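Local coordinates for carboxypeptidase A (Helicoverpa armigera, PDB 1JQG), which probably removes C-terminal residues from polypeptides as a zinc-dependent metallocarboxypeptidase of the M14 family, here in its pro-protein form, at residues Ser114-Asp119 with Glu125-Tyr130; Arg238-Met243 with Leu247-Asp252; Pro322-Gln327 with Tyr369-Ala374. All blocks are in the same frame, centred on the assembly; numbering follows the deposited sequence.

Contact 1 (Ser114-Asp119 with Glu125-Tyr130); sequences SRLSFD and EEVDAY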
loop_
_atom_site.group_PDB
_atom_site.type_symbol
_atom_site.label_atom_id
_atom_site.label_comp_id
_atom_site.label_asym_id
_atom_site.label_seq_id
_atom_site.Cartn_x
_atom_site.Cartn_y
_atom_site.Cartn_z
ATOM N N SER A 114 -19.037 15.533 -4.688
ATOM C CA SER A 114 -18.661 15.394 -6.090
ATOM C C SER A 114 -17.195 15.746 -6.349
ATOM O O SER A 114 -16.663 15.474 -7.442
ATOM C CB SER A 114 -19.536 16.241 -7.032
ATOM O OG SER A 114 -19.535 17.654 -6.831
ATOM N N ARG A 115 -16.545 16.455 -5.431
ATOM C CA ARG A 115 -15.174 16.891 -5.547
ATOM C C ARG A 115 -14.397 16.742 -4.246
ATOM O O ARG A 115 -14.444 17.588 -3.355
ATOM C CB ARG A 115 -15.089 18.340 -6.032
ATOM C CG ARG A 115 -15.636 18.670 -7.401
ATOM C CD ARG A 115 -14.862 18.069 -8.562
ATOM N NE ARG A 115 -15.768 17.928 -9.750
ATOM C CZ ARG A 115 -15.691 18.827 -10.719
ATOM N NH1 ARG A 115 -14.811 19.844 -10.610
ATOM N NH2 ARG A 115 -16.465 18.721 -11.788
ATOM N N LEU A 116 -13.657 15.654 -4.096
ATOM C CA LEU A 116 -12.789 15.420 -2.952
ATOM C C LEU A 116 -11.512 16.237 -3.062
ATOM O O LEU A 116 -10.798 16.077 -4.035
ATOM C CB LEU A 116 -12.457 13.938 -2.831
ATOM C CG LEU A 116 -13.614 12.976 -2.522
ATOM C CD1 LEU A 116 -13.086 11.574 -2.298
ATOM C CD2 LEU A 116 -14.474 13.325 -1.306
ATOM N N SER A 117 -11.250 17.105 -2.090
ATOM C CA SER A 117 -10.071 17.951 -2.059
ATOM C C SER A 117 -8.837 17.179 -1.609
ATOM O O SER A 117 -8.951 16.030 -1.170
ATOM C CB SER A 117 -10.337 19.135 -1.123
ATOM O OG SER A 117 -11.271 20.046 -1.698
ATOM N N PHE A 118 -7.662 17.841 -1.687
ATOM C CA PHE A 118 -6.437 17.216 -1.210
ATOM C C PHE A 118 -5.915 17.897 0.059
ATOM O O PHE A 118 -4.714 17.974 0.310
ATOM C CB PHE A 118 -5.369 17.186 -2.289
ATOM C CG PHE A 118 -5.818 16.519 -3.552
ATOM C CD1 PHE A 118 -6.346 17.207 -4.616
ATOM C CD2 PHE A 118 -5.704 15.125 -3.618
ATOM C CE1 PHE A 118 -6.761 16.528 -5.753
ATOM C CE2 PHE A 118 -6.112 14.445 -4.750
ATOM C CZ PHE A 118 -6.640 15.149 -5.814
ATOM N N ASP A 119 -6.848 18.292 0.943
ATOM C CA ASP A 119 -6.455 18.900 2.214
ATOM C C ASP A 119 -6.978 18.126 3.430
ATOM O O ASP A 119 -6.947 18.586 4.590
ATOM C CB ASP A 119 -6.925 20.354 2.259
ATOM C CG ASP A 119 -8.444 20.465 2.179
ATOM O OD1 ASP A 119 -8.927 21.552 2.502
ATOM O OD2 ASP A 119 -9.145 19.494 1.808
ATOM N N GLU A 125 -16.805 5.738 3.016
ATOM C CA GLU A 125 -18.122 6.203 2.576
ATOM C C GLU A 125 -18.005 7.375 1.608
ATOM O O GLU A 125 -18.749 7.396 0.646
ATOM C CB GLU A 125 -18.980 6.599 3.780
ATOM C CG GLU A 125 -19.297 5.495 4.751
ATOM C CD GLU A 125 -18.149 5.056 5.649
ATOM O OE1 GLU A 125 -17.182 5.850 5.757
ATOM O OE2 GLU A 125 -18.233 3.937 6.222
ATOM N N GLU A 126 -17.103 8.330 1.897
ATOM C CA GLU A 126 -16.918 9.499 1.072
ATOM C C GLU A 126 -16.324 9.141 -0.283
ATOM O O GLU A 126 -16.743 9.645 -1.308
ATOM C CB GLU A 126 -16.042 10.587 1.726
ATOM C CG GLU A 126 -16.538 10.991 3.114
ATOM C CD GLU A 126 -15.675 12.050 3.754
ATOM O OE1 GLU A 126 -15.876 13.243 3.416
ATOM O OE2 GLU A 126 -14.807 11.685 4.575
ATOM N N VAL A 127 -15.426 8.167 -0.317
ATOM C CA VAL A 127 -14.799 7.689 -1.558
ATOM C C VAL A 127 -15.815 6.918 -2.386
ATOM O O VAL A 127 -15.944 7.060 -3.577
ATOM C CB VAL A 127 -13.555 6.830 -1.312
ATOM C CG1 VAL A 127 -13.006 6.266 -2.628
ATOM C CG2 VAL A 127 -12.479 7.634 -0.609
ATOM N N ASP A 128 -16.614 6.102 -1.708
ATOM C CA ASP A 128 -17.655 5.308 -2.348
ATOM C C ASP A 128 -18.683 6.207 -3.019
ATOM O O ASP A 128 -19.193 5.944 -4.116
ATOM C CB ASP A 128 -18.340 4.422 -1.313
ATOM C CG ASP A 128 -19.354 3.502 -1.926
ATOM O OD1 ASP A 128 -20.516 3.930 -1.852
ATOM O OD2 ASP A 128 -18.973 2.422 -2.450
ATOM N N ALA A 129 -19.096 7.268 -2.325
ATOM C CA ALA A 129 -20.083 8.205 -2.877
ATOM C C ALA A 129 -19.492 8.996 -4.036
ATOM O O ALA A 129 -20.137 9.254 -5.043
ATOM C CB ALA A 129 -20.616 9.192 -1.855
ATOM N N TYR A 130 -18.240 9.425 -3.884
ATOM C CA TYR A 130 -17.516 10.202 -4.866
ATOM C C TYR A 130 -17.431 9.471 -6.208
ATOM O O TYR A 130 -17.698 10.085 -7.236
ATOM C CB TYR A 130 -16.110 10.516 -4.358
ATOM C CG TYR A 130 -15.185 11.222 -5.344
ATOM C CD1 TYR A 130 -15.565 12.429 -5.928
ATOM C CD2 TYR A 130 -13.952 10.688 -5.673
ATOM C CE1 TYR A 130 -14.716 13.102 -6.785
ATOM C CE2 TYR A 130 -13.108 11.322 -6.567
ATOM C CZ TYR A 130 -13.491 12.548 -7.098
ATOM O OH TYR A 130 -12.602 13.151 -7.938
HETATM O O HOH W 1 -12.317 15.685 -6.832
#

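Contact 2 (Arg238-Met243 with Leu247-Asp252); sequences RATGYM and LCMGVD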
loop_
_atom_site.group_PDB
_atom_site.type_symbol
_atom_site.label_atom_id
_atom_site.label_comp_id
_atom_site.label_asym_id
_atom_site.label_seq_id
_atom_site.Cartn_x
_atom_site.Cartn_y
_atom_site.Cartn_z
ATOM N N ARG A 238 -10.899 -7.960 7.981
ATOM C CA ARG A 238 -11.618 -8.247 9.230
ATOM C C ARG A 238 -12.280 -9.623 9.248
ATOM O O ARG A 238 -13.449 -9.780 9.632
ATOM C CB ARG A 238 -12.635 -7.118 9.456
ATOM C CG ARG A 238 -12.032 -5.753 9.678
ATOM C CD ARG A 238 -11.184 -5.648 10.945
ATOM N NE ARG A 238 -12.028 -5.668 12.141
ATOM C CZ ARG A 238 -11.569 -5.862 13.372
ATOM N NH1 ARG A 238 -10.269 -6.058 13.606
ATOM N NH2 ARG A 238 -12.491 -5.859 14.328
ATOM N N ALA A 239 -11.581 -10.628 8.749
ATOM C CA ALA A 239 -12.159 -11.973 8.615
ATOM C C ALA A 239 -12.175 -12.732 9.933
ATOM O O ALA A 239 -11.160 -12.795 10.648
ATOM C CB ALA A 239 -11.424 -12.802 7.562
ATOM N N THR A 240 -13.342 -13.317 10.214
ATOM C CA THR A 240 -13.513 -14.098 11.466
ATOM C C THR A 240 -13.518 -15.577 11.129
ATOM O O THR A 240 -13.252 -15.994 9.995
ATOM C CB THR A 240 -14.802 -13.730 12.183
ATOM O OG1 THR A 240 -15.903 -13.782 11.272
ATOM C CG2 THR A 240 -14.795 -12.312 12.726
ATOM N N GLY A 241 -13.790 -16.433 12.131
ATOM C CA GLY A 241 -13.866 -17.873 11.891
ATOM C C GLY A 241 -12.500 -18.500 11.759
ATOM O O GLY A 241 -12.371 -19.607 11.219
ATOM N N TYR A 242 -11.440 -17.843 12.237
ATOM C CA TYR A 242 -10.092 -18.382 12.149
ATOM C C TYR A 242 -9.535 -18.747 13.528
ATOM O O TYR A 242 -8.545 -19.463 13.542
ATOM C CB TYR A 242 -9.103 -17.383 11.566
ATOM C CG TYR A 242 -9.076 -17.312 10.066
ATOM C CD1 TYR A 242 -9.701 -16.312 9.333
ATOM C CD2 TYR A 242 -8.388 -18.315 9.375
ATOM C CE1 TYR A 242 -9.620 -16.335 7.945
ATOM C CE2 TYR A 242 -8.295 -18.316 8.000
ATOM C CZ TYR A 242 -8.922 -17.321 7.278
ATOM O OH TYR A 242 -8.885 -17.285 5.886
ATOM N N MET A 243 -10.300 -18.537 14.595
ATOM C CA MET A 243 -9.891 -18.891 15.945
ATOM C C MET A 243 -11.104 -18.916 16.855
ATOM O O MET A 243 -12.075 -18.157 16.738
ATOM C CB MET A 243 -8.841 -17.913 16.454
ATOM C CG MET A 243 -8.369 -18.155 17.861
ATOM S SD MET A 243 -7.142 -16.972 18.424
ATOM C CE MET A 243 -5.721 -17.894 17.779
ATOM N N LEU A 247 -10.502 -14.617 19.140
ATOM C CA LEU A 247 -9.502 -13.890 19.919
ATOM C C LEU A 247 -8.602 -13.099 18.956
ATOM O O LEU A 247 -8.318 -11.931 19.151
ATOM C CB LEU A 247 -8.644 -14.876 20.711
ATOM C CG LEU A 247 -7.795 -14.326 21.851
ATOM C CD1 LEU A 247 -8.746 -13.946 22.989
ATOM C CD2 LEU A 247 -6.810 -15.363 22.345
ATOM N N CYS A 248 -8.143 -13.769 17.900
ATOM C CA CYS A 248 -7.351 -13.170 16.847
ATOM C C CYS A 248 -8.145 -13.284 15.541
ATOM O O CYS A 248 -8.823 -14.301 15.333
ATOM C CB CYS A 248 -6.017 -13.874 16.720
ATOM S SG CYS A 248 -4.906 -13.769 18.127
ATOM N N MET A 249 -8.057 -12.266 14.692
ATOM C CA MET A 249 -8.753 -12.281 13.421
ATOM C C MET A 249 -7.990 -11.495 12.355
ATOM O O MET A 249 -6.992 -10.844 12.611
ATOM C CB MET A 249 -10.159 -11.708 13.554
ATOM C CG MET A 249 -10.342 -10.347 14.167
ATOM S SD MET A 249 -11.996 -9.963 14.811
ATOM C CE MET A 249 -12.752 -9.324 13.319
ATOM N N GLY A 250 -8.467 -11.601 11.098
ATOM C CA GLY A 250 -7.922 -10.927 9.955
ATOM C C GLY A 250 -6.754 -11.645 9.304
ATOM O O GLY A 250 -5.831 -12.181 9.946
ATOM N N VAL A 251 -6.686 -11.477 8.006
ATOM C CA VAL A 251 -5.701 -12.035 7.113
ATOM C C VAL A 251 -4.951 -10.892 6.409
ATOM O O VAL A 251 -5.537 -9.866 6.077
ATOM C CB VAL A 251 -6.361 -12.916 6.049
ATOM C CG1 VAL A 251 -5.356 -13.242 4.952
ATOM C CG2 VAL A 251 -7.022 -14.157 6.640
ATOM N N ASP A 252 -3.629 -11.052 6.287
ATOM C CA ASP A 252 -2.824 -10.092 5.533
ATOM C C ASP A 252 -3.087 -10.332 4.038
ATOM O O ASP A 252 -2.634 -11.319 3.454
ATOM C CB ASP A 252 -1.347 -10.305 5.836
ATOM C CG ASP A 252 -0.438 -9.259 5.221
ATOM O OD1 ASP A 252 0.742 -9.243 5.625
ATOM O OD2 ASP A 252 -0.913 -8.474 4.354
HETATM O O HOH W 2 -10.771 -15.729 13.846
#

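Contact 3 (Pro322-Gln327 with Tyr369-Ala374); sequences PSNALQ and YAMQAA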
loop_
_atom_site.group_PDB
_atom_site.type_symbol
_atom_site.label_atom_id
_atom_site.label_comp_id
_atom_site.label_asym_id
_atom_site.label_seq_id
_atom_site.Cartn_x
_atom_site.Cartn_y
_atom_site.Cartn_z
ATOM N N PRO A 322 12.547 -12.231 -12.843
ATOM C CA PRO A 322 11.820 -12.566 -14.063
ATOM C C PRO A 322 12.669 -12.356 -15.299
ATOM O O PRO A 322 13.675 -11.623 -15.233
ATOM C CB PRO A 322 10.642 -11.593 -14.028
ATOM C CG PRO A 322 11.032 -10.445 -13.193
ATOM C CD PRO A 322 12.080 -10.964 -12.245
ATOM N N SER A 323 12.194 -12.829 -16.444
ATOM C CA SER A 323 12.948 -12.729 -17.705
ATOM C C SER A 323 13.258 -11.303 -18.078
ATOM O O SER A 323 14.322 -11.007 -18.594
ATOM C CB SER A 323 12.149 -13.415 -18.826
ATOM O OG SER A 323 11.724 -14.682 -18.302
ATOM N N ASN A 324 12.327 -10.379 -17.912
ATOM C CA ASN A 324 12.495 -8.974 -18.280
ATOM C C ASN A 324 12.976 -8.114 -17.107
ATOM O O ASN A 324 12.586 -6.954 -16.978
ATOM C CB ASN A 324 11.188 -8.449 -18.854
ATOM C CG ASN A 324 10.038 -8.425 -17.841
ATOM O OD1 ASN A 324 9.111 -7.613 -17.935
ATOM N ND2 ASN A 324 10.072 -9.296 -16.843
ATOM N N ALA A 325 13.853 -8.648 -16.265
ATOM C CA ALA A 325 14.353 -7.972 -15.096
ATOM C C ALA A 325 14.981 -6.638 -15.454
ATOM O O ALA A 325 14.778 -5.586 -14.821
ATOM C CB ALA A 325 15.353 -8.840 -14.335
ATOM N N LEU A 326 15.834 -6.650 -16.468
ATOM C CA LEU A 326 16.520 -5.428 -16.894
ATOM C C LEU A 326 15.542 -4.332 -17.304
ATOM O O LEU A 326 15.759 -3.153 -16.993
ATOM C CB LEU A 326 17.505 -5.721 -18.012
ATOM C CG LEU A 326 18.537 -6.832 -17.789
ATOM C CD1 LEU A 326 19.446 -6.960 -19.006
ATOM C CD2 LEU A 326 19.321 -6.582 -16.511
ATOM N N GLN A 327 14.475 -4.718 -17.993
ATOM C CA GLN A 327 13.421 -3.795 -18.402
ATOM C C GLN A 327 12.614 -3.258 -17.220
ATOM O O GLN A 327 12.380 -2.050 -17.110
ATOM C CB GLN A 327 12.461 -4.476 -19.370
ATOM C CG GLN A 327 13.088 -4.896 -20.690
ATOM C CD GLN A 327 12.097 -5.574 -21.628
ATOM O OE1 GLN A 327 11.137 -4.913 -22.089
ATOM N NE2 GLN A 327 12.316 -6.864 -21.917
ATOM N N TYR A 369 1.616 -11.666 -8.314
ATOM C CA TYR A 369 0.591 -12.442 -8.953
ATOM C C TYR A 369 0.190 -11.822 -10.304
ATOM O O TYR A 369 0.123 -12.563 -11.290
ATOM C CB TYR A 369 -0.643 -12.647 -8.061
ATOM C CG TYR A 369 -1.813 -13.312 -8.783
ATOM C CD1 TYR A 369 -1.911 -14.698 -8.876
ATOM C CD2 TYR A 369 -2.825 -12.589 -9.390
ATOM C CE1 TYR A 369 -2.945 -15.337 -9.518
ATOM C CE2 TYR A 369 -3.880 -13.167 -10.047
ATOM C CZ TYR A 369 -3.928 -14.554 -10.106
ATOM O OH TYR A 369 -4.980 -15.134 -10.759
ATOM N N ALA A 370 0.006 -10.527 -10.314
ATOM C CA ALA A 370 -0.329 -9.765 -11.496
ATOM C C ALA A 370 0.705 -9.914 -12.606
ATOM O O ALA A 370 0.320 -10.059 -13.756
ATOM C CB ALA A 370 -0.349 -8.264 -11.147
ATOM N N MET A 371 1.969 -9.930 -12.202
ATOM C CA MET A 371 3.100 -10.224 -13.080
ATOM C C MET A 371 3.031 -11.631 -13.671
ATOM O O MET A 371 3.338 -11.826 -14.835
ATOM C CB MET A 371 4.409 -10.055 -12.304
ATOM C CG MET A 371 5.627 -10.427 -13.132
ATOM S SD MET A 371 6.736 -9.030 -13.366
ATOM C CE MET A 371 7.198 -9.475 -15.066
ATOM N N GLN A 372 2.605 -12.591 -12.877
ATOM C CA GLN A 372 2.521 -13.990 -13.288
ATOM C C GLN A 372 1.322 -14.269 -14.177
ATOM O O GLN A 372 1.307 -15.128 -15.071
ATOM C CB GLN A 372 2.448 -14.883 -12.050
ATOM C CG GLN A 372 2.214 -16.343 -12.317
ATOM C CD GLN A 372 1.801 -17.146 -11.103
ATOM O OE1 GLN A 372 0.756 -16.916 -10.492
ATOM N NE2 GLN A 372 2.596 -18.139 -10.704
ATOM N N ALA A 373 0.213 -13.570 -13.935
ATOM C CA ALA A 373 -0.982 -13.816 -14.763
ATOM C C ALA A 373 -1.344 -12.737 -15.771
ATOM O O ALA A 373 -2.296 -13.043 -16.488
ATOM C CB ALA A 373 -2.140 -14.090 -13.822
ATOM N N ALA A 374 -0.633 -11.609 -15.867
ATOM C CA ALA A 374 -1.089 -10.534 -16.743
ATOM C C ALA A 374 -0.012 -9.556 -17.147
ATOM O O ALA A 374 0.413 -9.589 -18.281
ATOM C CB ALA A 374 -2.252 -9.761 -16.091
#

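Contact 1 (Ser114-Asp119 with Glu125-Tyr130)
Tyr130 OH and the backbone O of Leu116 are joined through one water molecule, 2.8 Å from the hydroxyl and 3.2 Å from the carbonyl oxygen to which it donates. The bridge lies at the edge of the alpha/beta fold of M14 carboxypeptidases, where the loop that links helix 92-108 to helix 124-137 packs on the latter. The apolar part of the contact rests largely on one leucine. Leu116 CG stands over a face of the Tyr130 ring in a CH-pi contact, 3.9 Å from the centroid and shifted toward the rim, while CD1 reaches past it to Tyr130 CD2 at 3.6 Å. The same methyl extends to Val127 CG2 at 4.3 Å, one helical turn back. With CG anti to the backbone N (chi1 175°), the tyrosine swings its ring out from the helix to meet the loop, and the hydroxyl thereby reaches the water. Beyond the pair, Tyr130 also rests on Ile200 and Val127 on Leu188, both of helix 187-200, which places the helix in the enzyme body. Glu126 skirts the leucine with its aliphatic part, its carboxylate being engaged by Lys120 and by the backbone N of Ser123. The ring is met from a second direction by the preceding backbone: Ser114 O lies at its edge, near the ring plane, 3.1 Å from Tyr130 CE1.

Contact 2 (Arg238-Met243 with Leu247-Asp252)
The guanidinium of Arg238 carries the Met249 methyl on one face, CE standing 3.6 Å above the plane and over its centre; Trp234 makes a cation-pi contact with the same arginine. Thr240 CG2 lies beside that methyl, 3.7 Å from Met249 CE. The Tyr242 ring has Ala239 CB at its edge, in plane, and Val251 CG2 obliquely placed, 3.6 Å from CE1. Its hydroxyl is hydrogen-bonded to Glu282 OE2. Bends at chi2 and chi3 (-64° and -72°) bring the arginine's end back to the methionine, although the side chain sets out away from it. With an alanine here, Met249 CE would probably lose the flat group it packs on, keeping Thr240 CG2 beside it, and Trp234 would lose its cation.

Between these groups the two runs pass antiparallel, tied by Gly250 N to Ala239 O at 3.0 Å, a fairly straight hydrogen bond (161°) in the carbonyl plane and on a lone pair. A water continues the link, accepting from Tyr242 N and donating to Cys248 O. Farther along, Met243 SD lies 3.7 Å from Cys248 CB, beside the disulfide to Cys270. These are two antiparallel runs of a long disulfide-tied loop of the zinc carboxypeptidase fold, which carries Asp252, whose OD2 is hydrogen-bonded to NE2 of zinc ligand His181 as a second-shell partner.

Contact 3 (Pro322-Gln327 with Tyr369-Ala374)
Apolar contact between Met371 and Pro322 shows how a single long side chain can bridge a helix and the turn that leads into another, though the nearest CA atoms of the two segments, those of Pro322 and Met371, are 9.1 Å apart. Met371 CE touches Pro322 CB at 4.2 Å. The methionine leaves its helix with CG anti to the backbone N (chi1 176°), then bends at chi2 and chi3, which carries its methyl against the turn ahead of helix 325-340. Leu328 of that helix is touched by both Met371 and Pro322, widening the apolar patch.

The second kind of contact is methyl against amide. Asn324 approaches Met371 from the opposite direction, its CG 4.1 Å from Met371 CE, and its side chain also touches Phe377.

Backbone bonding shapes the two partners. A type I beta turn runs from Pro322 to Ala325, closed by a weak hydrogen bond from Ala325 N to Pro322 O, and it sets proline and asparagine on the methionine's side. Across from it, Ala373 N donates a hydrogen bond to Tyr369 O at 2.8 Å near the end of helix 366-373.

Aromatic packing lies at Tyr369, which meets Phe280 edge-to-face and touches helix 283-294. The contact is surface packing within the alpha/beta fold of M14 carboxypeptidases: helices 325-340 and 366-373 meet beside strand 377-383 of the mixed central sheet, whose Ser378 also touches Met371.

The three contacts follow one another along the chain without nesting, and they spread round the molecule: the centres of contact 1 and contact 2 lie about 30 Å apart, those of contact 1 and contact 3 about 34 Å, and those of contact 2 and contact 3 about 32 Å. None touches another. Contact 1 sits where the connection after helix 92-108 enters helix 124-137, contact 2 in the long loop between helices 221-228 and 283-294, contact 3 beside strand 377-383, which carries Glu382, the predicted proton donor/acceptor. The principle illustrated is that separate peripheral contacts pack different loops and helices round one central sheet, with contact 2 reaching the zinc site through Asp252 and His181.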